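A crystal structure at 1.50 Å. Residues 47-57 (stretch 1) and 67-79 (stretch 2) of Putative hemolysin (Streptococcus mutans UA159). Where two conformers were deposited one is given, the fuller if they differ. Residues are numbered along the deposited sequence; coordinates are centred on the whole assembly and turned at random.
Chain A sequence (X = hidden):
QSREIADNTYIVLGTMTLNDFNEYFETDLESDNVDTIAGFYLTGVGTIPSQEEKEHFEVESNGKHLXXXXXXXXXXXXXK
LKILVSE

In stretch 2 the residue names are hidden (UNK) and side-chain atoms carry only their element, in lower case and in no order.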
# COMPACT_ATOMS: atom_id res chain seq x y z
N THR A 47 -1.68 5.52 5.16
CA THR A 47 -1.68 4.46 6.18
C THR A 47 -2.21 3.18 5.60
O THR A 47 -3.17 3.23 4.91
CB THR A 47 -2.63 4.85 7.37
OG1 THR A 47 -3.98 5.00 6.90
CG2 THR A 47 -2.21 6.18 7.95
N ILE A 48 -1.61 2.03 5.88
CA ILE A 48 -2.31 0.81 5.55
C ILE A 48 -3.43 0.62 6.60
O ILE A 48 -3.12 0.37 7.77
CB ILE A 48 -1.36 -0.42 5.53
CG1 ILE A 48 -0.20 -0.18 4.55
CG2 ILE A 48 -2.13 -1.71 5.14
CD1 ILE A 48 -0.63 0.26 3.12
N PRO A 49 -4.73 0.79 6.22
CA PRO A 49 -5.79 0.43 7.18
C PRO A 49 -5.90 -1.05 7.34
O PRO A 49 -5.26 -1.77 6.59
CB PRO A 49 -7.07 0.84 6.45
CG PRO A 49 -6.73 0.70 5.02
CD PRO A 49 -5.32 1.27 4.96
N SER A 50 -6.78 -1.46 8.26
CA SER A 50 -7.28 -2.82 8.39
C SER A 50 -8.79 -2.80 8.64
O SER A 50 -9.43 -1.72 8.83
CB SER A 50 -6.59 -3.53 9.55
OG SER A 50 -6.82 -2.88 10.78
N GLN A 51 -9.39 -3.99 8.66
CA GLN A 51 -10.81 -4.07 9.01
C GLN A 51 -11.05 -3.55 10.43
O GLN A 51 -12.06 -2.90 10.71
CB GLN A 51 -11.34 -5.49 8.83
CG GLN A 51 -12.79 -5.60 9.26
CD GLN A 51 -13.53 -6.78 8.67
OE1 GLN A 51 -12.96 -7.62 7.98
NE2 GLN A 51 -14.83 -6.84 8.96
N GLU A 52 -10.11 -3.81 11.34
CA GLU A 52 -10.25 -3.36 12.73
C GLU A 52 -10.10 -1.86 12.84
O GLU A 52 -10.73 -1.23 13.68
CB GLU A 52 -9.21 -4.04 13.62
CG GLU A 52 -9.38 -5.54 13.77
CD GLU A 52 -8.73 -6.38 12.67
OE1 GLU A 52 -8.21 -5.82 11.67
OE2 GLU A 52 -8.75 -7.63 12.82
N GLU A 53 -9.25 -1.30 11.97
CA GLU A 53 -8.84 0.09 12.03
C GLU A 53 -9.04 0.67 10.66
O GLU A 53 -8.08 0.85 9.90
CB GLU A 53 -7.38 0.16 12.47
CG GLU A 53 -7.20 -0.40 13.87
CD GLU A 53 -5.76 -0.49 14.36
OE1 GLU A 53 -4.85 0.03 13.66
OE2 GLU A 53 -5.55 -1.10 15.43
N LYS A 54 -10.31 0.86 10.29
CA LYS A 54 -10.65 1.38 8.97
C LYS A 54 -10.22 2.80 8.82
O LYS A 54 -10.14 3.55 9.79
CB LYS A 54 -12.14 1.31 8.72
CG LYS A 54 -12.66 -0.11 8.74
CD LYS A 54 -14.10 -0.18 8.41
CE LYS A 54 -14.57 -1.63 8.34
NZ LYS A 54 -16.03 -1.78 8.27
N GLU A 55 -9.98 3.17 7.57
CA GLU A 55 -9.61 4.53 7.27
C GLU A 55 -10.59 5.08 6.25
O GLU A 55 -10.92 4.43 5.28
CB GLU A 55 -8.18 4.63 6.77
CG GLU A 55 -7.12 4.29 7.86
CD GLU A 55 -6.98 5.32 8.97
OE1 GLU A 55 -7.46 6.46 8.79
OE2 GLU A 55 -6.37 5.01 10.02
N HIS A 56 -11.07 6.29 6.52
CA HIS A 56 -12.05 6.98 5.68
C HIS A 56 -11.37 8.14 4.99
O HIS A 56 -10.60 8.86 5.61
CB HIS A 56 -13.13 7.56 6.56
CG HIS A 56 -13.94 6.54 7.27
ND1 HIS A 56 -13.41 5.58 8.11
CD2 HIS A 56 -15.28 6.39 7.34
CE1 HIS A 56 -14.39 4.86 8.62
NE2 HIS A 56 -15.53 5.33 8.18
N PHE A 57 -11.65 8.31 3.70
CA PHE A 57 -11.11 9.45 2.95
C PHE A 57 -12.24 10.12 2.20
O PHE A 57 -12.94 9.47 1.46
CB PHE A 57 -10.04 9.00 1.96
CG PHE A 57 -9.21 10.12 1.41
CD1 PHE A 57 -8.54 10.97 2.26
CD2 PHE A 57 -9.06 10.31 0.06
CE1 PHE A 57 -7.75 11.99 1.78
CE2 PHE A 57 -8.26 11.35 -0.43
CZ PHE A 57 -7.64 12.18 0.43
N UNK A 67 -17.13 9.40 -0.14
CA UNK A 67 -16.46 8.86 1.05
C UNK A 67 -15.92 7.49 0.66
O UNK A 67 -16.67 6.63 0.21
o UNK A 67 -17.05 7.88 5.81
c UNK A 67 -17.59 8.12 4.71
c UNK A 67 -16.70 8.23 3.49
c UNK A 67 -17.39 8.77 2.26
o UNK A 67 -18.81 8.23 4.57
N UNK A 68 -14.61 7.30 0.80
CA UNK A 68 -13.93 6.05 0.43
C UNK A 68 -13.50 5.36 1.72
O UNK A 68 -12.87 5.98 2.57
c UNK A 68 -11.45 7.04 -2.41
c UNK A 68 -12.71 6.33 -0.41
c UNK A 68 -13.61 8.09 -1.89
c UNK A 68 -12.84 6.82 -1.84
N UNK A 69 -13.83 4.08 1.85
CA UNK A 69 -13.53 3.29 3.04
C UNK A 69 -13.00 1.93 2.62
O UNK A 69 -13.54 1.30 1.73
c UNK A 69 -14.33 2.54 5.30
c UNK A 69 -14.77 3.06 3.93
c UNK A 69 -16.90 4.09 4.90
c UNK A 69 -15.60 4.33 4.11
N UNK A 70 -11.96 1.45 3.29
CA UNK A 70 -11.47 0.11 2.95
C UNK A 70 -12.55 -0.92 3.24
O UNK A 70 -13.20 -0.88 4.30
c UNK A 70 -10.20 -0.24 3.69
o UNK A 70 -10.53 1.03 5.63
c UNK A 70 -10.32 -0.08 5.18
n UNK A 70 -10.12 -1.16 5.95
N UNK A 71 -12.73 -1.83 2.29
CA UNK A 71 -13.60 -2.99 2.48
C UNK A 71 -12.82 -4.30 2.58
O UNK A 71 -13.27 -5.23 3.24
o UNK A 71 -15.33 -5.21 0.61
o UNK A 71 -16.44 -4.28 2.27
c UNK A 71 -15.53 -4.27 1.42
c UNK A 71 -14.62 -3.05 1.34
N UNK A 72 -11.67 -4.40 1.92
CA UNK A 72 -10.83 -5.59 2.03
C UNK A 72 -9.38 -5.17 1.84
O UNK A 72 -9.10 -4.36 0.94
c UNK A 72 -10.78 -8.72 2.21
c UNK A 72 -10.43 -7.91 1.03
c UNK A 72 -11.21 -6.63 0.99
n UNK A 72 -10.70 -10.93 3.34
c UNK A 72 -10.41 -10.19 2.07
N UNK A 73 -8.49 -5.70 2.67
CA UNK A 73 -7.07 -5.46 2.60
C UNK A 73 -6.33 -6.80 2.60
O UNK A 73 -6.68 -7.70 3.36
c UNK A 73 -7.34 -3.30 3.87
c UNK A 73 -5.10 -4.43 3.82
c UNK A 73 -6.62 -4.64 3.82
N UNK A 74 -5.31 -6.90 1.76
CA UNK A 74 -4.50 -8.12 1.58
C UNK A 74 -3.04 -7.68 1.44
O UNK A 74 -2.71 -6.90 0.54
c UNK A 74 -6.38 -9.20 0.03
c UNK A 74 -6.56 -10.06 -1.28
n UNK A 74 -8.13 -10.68 -3.19
c UNK A 74 -8.01 -10.04 -1.81
c UNK A 74 -4.90 -8.86 0.30
N UNK A 75 -2.14 -8.15 2.32
CA UNK A 75 -0.71 -7.86 2.19
C UNK A 75 -0.39 -6.38 2.01
O UNK A 75 0.42 -6.01 1.17
o UNK A 75 1.97 -8.87 2.06
c UNK A 75 1.38 -8.65 0.98
c UNK A 75 -0.14 -8.60 0.97
o UNK A 75 1.98 -8.52 -0.10
N UNK A 76 -1.08 -5.52 2.75
CA UNK A 76 -0.89 -4.07 2.58
C UNK A 76 -1.57 -3.44 1.38
O UNK A 76 -1.45 -2.22 1.13
N UNK A 77 -2.27 -4.24 0.59
CA UNK A 77 -2.99 -3.69 -0.56
C UNK A 77 -4.46 -3.56 -0.17
O UNK A 77 -5.05 -4.50 0.31
n UNK A 77 -2.52 -1.83 -4.40
n UNK A 77 -2.49 0.07 -5.69
c UNK A 77 -2.08 -2.71 -3.32
n UNK A 77 -1.14 -0.03 -3.86
c UNK A 77 -2.84 -4.59 -1.79
c UNK A 77 -2.05 -0.60 -4.65
c UNK A 77 -3.06 -3.86 -3.11
N UNK A 78 -5.05 -2.38 -0.39
CA UNK A 78 -6.50 -2.28 -0.33
C UNK A 78 -6.99 -2.85 -1.64
O UNK A 78 -6.79 -2.28 -2.72
c UNK A 78 -6.21 -0.20 1.00
c UNK A 78 -6.95 -0.83 -0.18
c UNK A 78 -8.45 -0.79 0.05
N UNK A 79 -7.69 -3.97 -1.57
CA UNK A 79 -8.18 -4.66 -2.76
C UNK A 79 -9.66 -4.36 -3.09
O UNK A 79 -10.08 -4.57 -4.24
c UNK A 79 -7.96 -6.15 -2.63
c UNK A 79 -6.49 -6.44 -2.43
o UNK A 79 -8.69 -6.62 -1.51

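Position 67 carries three side-chain carbons in an extended line, the third bearing two oxygens, which is a glutamate. Its CA lies 3.6 Å from Phe57 O, a CA-H...O contact beside the strand pairing, and the side chain of Glu67 runs toward the edge of the His56 ring. At position 68 four carbons fork at the second, the pattern of leucine. The backbone fixes its place: its N donates to Phe57 O at 2.8 Å, and Phe57 N donates to its O at 2.9 Å, the reciprocal bonds of an antiparallel hydrogen-bonded pair. Leu68 and Phe57 therefore share a face of the sheet, with Leu68 CB 4.5 Å from Phe57 CB.

Position 69 also has four carbons, but they fork at the first and one arm is two carbons long, so it is isoleucine. It forms the neighbouring non-hydrogen-bonded pair with His56, and both side chains occupy the other face. CG2 of Ile69 sits 4.1 Å from the centroid of the His56 ring and nearly on its normal, a CH-pi contact. Position 70 has two carbons, the second carrying one oxygen and one nitrogen: asparagine rather than aspartate, as the surroundings confirm. Its oxygen faces a donor and its nitrogen an acceptor, for Glu55 N donates to Asn70 OD1 at 2.9 Å, while Asn70 ND2 makes a weak hydrogen bond to Ser50 O at 3.0 Å.

Position 71 has two carbons, the second with two oxygens, and points away from stretch 1; it is Asp71, at the corner of the chain. Position 72, four carbons in a row ending in nitrogen, is a lysine that also points away. At 73 one carbon carries two more, a valine directed toward stretch 1: Val73 CG1 lies 4.2 Å from Ile48 CG2, and Val73 CG2 is 4.2 Å from Pro49 CG. Position 74 repeats the four-carbon chain with a terminal nitrogen; Lys74 is out of reach of stretch 1.

Position 75, with two carbons and a pair of oxygens on the second, is Asp75, directed away. Position 76 has no side-chain atoms and is glycine, its positive phi of 78° suiting the type I' turn from Lys74 to 77. Ile48 CD1 approaches Gly76 O to 3.3 Å. Position 77 has three carbons, a nitrogen, then a carbon with two further nitrogens: Arg77, pointing away. At 78 one carbon again bears two, and Val78 CG2 packs 4.2 Å from Pro49 CG. Position 79, one carbon carrying an oxygen and a carbon, is Thr79, beyond reach.

The contact, which buries 630 Å² in all, thus changes character along its length. Backbone pairing joins Phe57 to Leu68, and apolar packing sets Ile48 and Pro49 against the hairpin. Between them Asn70 replaces strand pairing with its amide, reaching two separate points of the loop backbone, Ser50 and Glu55, and so tying the loop to stretch 2.

Stretch 2, residues 67-79: ELINDKVKDGRVT
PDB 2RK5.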